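Protein arginine N-methyltransferase SFM1 (Saccharomyces cerevisiae, PDB 5C74) uses S-adenosyl-L-methionine to monomethylate a single arginine of ribosomal protein S3, acting as a protein-arginine N-methyltransferase of the SPOUT family. Local coordinates at residues M196-L199 and I200-D203. Sequence-based numbering, arbitrary orientation.
Sequences MLDL and IKKD. With NI (nickel (II) ion), chain F.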
loop_
_atom_site.group_PDB
_atom_site.type_symbol
_atom_site.label_atom_id
_atom_site.label_comp_id
_atom_site.label_asym_id
_atom_site.label_seq_id
_atom_site.Cartn_x
_atom_site.Cartn_y
_atom_site.Cartn_z
ATOM N N MET A 196 12.041 4.402 -7.619
ATOM C CA MET A 196 10.956 3.809 -8.420
ATOM C C MET A 196 11.480 2.927 -9.557
ATOM O O MET A 196 10.947 1.840 -9.797
ATOM C CB MET A 196 10.031 4.884 -8.998
ATOM C CG MET A 196 8.808 4.284 -9.748
ATOM S SD MET A 196 7.632 3.389 -8.682
ATOM C CE MET A 196 6.862 4.759 -7.820
ATOM N N LEU A 197 12.519 3.369 -10.262
ATOM C CA LEU A 197 13.045 2.525 -11.347
ATOM C C LEU A 197 13.553 1.198 -10.776
ATOM O O LEU A 197 13.369 0.127 -11.385
ATOM C CB LEU A 197 14.153 3.237 -12.121
ATOM C CG LEU A 197 14.677 2.488 -13.356
ATOM C CD1 LEU A 197 13.525 2.115 -14.293
ATOM C CD2 LEU A 197 15.719 3.315 -14.093
ATOM N N ASP A 198 14.184 1.260 -9.602
ATOM C CA ASP A 198 14.597 0.040 -8.910
ATOM C C ASP A 198 13.411 -0.868 -8.622
ATOM O O ASP A 198 13.510 -2.086 -8.770
ATOM C CB ASP A 198 15.305 0.349 -7.586
ATOM C CG ASP A 198 16.735 0.802 -7.778
ATOM O OD1 ASP A 198 17.247 0.718 -8.914
ATOM O OD2 ASP A 198 17.340 1.255 -6.785
ATOM N N LEU A 199 12.304 -0.278 -8.176
ATOM C CA LEU A 199 11.101 -1.061 -7.878
ATOM C C LEU A 199 10.549 -1.689 -9.165
ATOM O O LEU A 199 10.108 -2.840 -9.168
ATOM C CB LEU A 199 10.041 -0.182 -7.218
ATOM C CG LEU A 199 8.939 -0.861 -6.415
ATOM C CD1 LEU A 199 9.545 -1.608 -5.224
ATOM C CD2 LEU A 199 7.906 0.151 -5.945
ATOM N N ILE A 200 10.578 -0.929 -10.253
ATOM C CA ILE A 200 10.107 -1.456 -11.538
ATOM C C ILE A 200 10.988 -2.623 -11.972
ATOM O O ILE A 200 10.496 -3.667 -12.437
ATOM C CB ILE A 200 10.092 -0.371 -12.630
ATOM C CG1 ILE A 200 9.071 0.713 -12.278
ATOM C CG2 ILE A 200 9.722 -0.993 -13.985
ATOM C CD1 ILE A 200 9.124 1.937 -13.207
ATOM N N LYS A 201 12.294 -2.447 -11.803
ATOM C CA LYS A 201 13.252 -3.505 -12.137
ATOM C C LYS A 201 13.029 -4.745 -11.280
ATOM O O LYS A 201 13.076 -5.868 -11.777
ATOM C CB LYS A 201 14.688 -2.991 -11.985
ATOM C CG LYS A 201 15.760 -4.056 -12.220
ATOM C CD LYS A 201 17.122 -3.416 -12.484
ATOM C CE LYS A 201 17.505 -2.437 -11.378
ATOM N NZ LYS A 201 18.972 -2.167 -11.332
ATOM N N LYS A 202 12.775 -4.547 -9.990
ATOM C CA LYS A 202 12.483 -5.665 -9.101
ATOM C C LYS A 202 11.254 -6.445 -9.572
ATOM O O LYS A 202 11.262 -7.678 -9.619
ATOM C CB LYS A 202 12.272 -5.158 -7.681
ATOM C CG LYS A 202 11.935 -6.211 -6.640
ATOM C CD LYS A 202 11.587 -5.518 -5.321
ATOM C CE LYS A 202 11.059 -6.495 -4.280
ATOM N NZ LYS A 202 12.138 -7.367 -3.761
ATOM N N ASP A 203 10.203 -5.721 -9.938
ATOM C CA ASP A 203 8.995 -6.362 -10.442
ATOM C C ASP A 203 9.274 -7.126 -11.744
ATOM O O ASP A 203 8.722 -8.201 -11.975
ATOM C CB ASP A 203 7.899 -5.309 -10.635
ATOM C CG ASP A 203 6.700 -5.839 -11.392
ATOM O OD1 ASP A 203 6.805 -5.917 -12.629
ATOM O OD2 ASP A 203 5.659 -6.138 -10.760
HETATM NI NI NI F . 4.869 -6.710 -13.118
HETATM O O HOH W 1 6.021 -8.783 -12.202
#
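Asp-203 N donates to Leu-199 O over 3.0 Å, a nearly straight bond (163° at the hydrogen) that fixes the backbone from which the carboxylate reaches a nickel ion. Both carboxylate oxygens chelate the metal, unequally: Asp-203 OD1 lies 2.1 Å from the nickel and OD2 is clearly farther. With CG anti to the backbone N (chi1 169°), the carboxylate sits beside the residue's own carbonyl carbon, where one water can bind the nickel and also donate to Asp-203 O at 2.8 Å, linking the main chain to the site indirectly. One turn earlier, Ile-200 N bonds to Met-196 O at 2.8 Å. Ile-200 CG1 lies 3.3 Å from that same Met-196 O, and its CD1 meets Met-196 CG at 4.2 Å where the two side chains cross at a slant. The remaining i to i+4 bonds, Lys-201 N to Leu-197 O and Lys-202 N to Asp-198 O, continue the pattern of helix 196-205, an amphipathic alpha-helix near the C-terminus of this SPOUT-family chain. On its inner side, Met-196 and Leu-199 pack on Trp-15 of helix 14-27, while Ile-200 touches Phe-170 and Met-178. Its outer side carries Asp-198 and Lys-201, whose side chains run alongside each other in the same direction. The bend at chi3 (54°) brings Lys-201 CE within 4.0 Å of Asp-198 OD1, but NZ comes no nearer, at 4.1 Å, beyond salt-bridge distance; the attraction is probably modest. Beyond this helix, NE2 of His-208 and NE2 of His-210, both from the second subunit's C-terminal tag, fill out the nickel coordination, and Leu-205 of that subunit packs on Leu-199, Ile-200 and Asp-203.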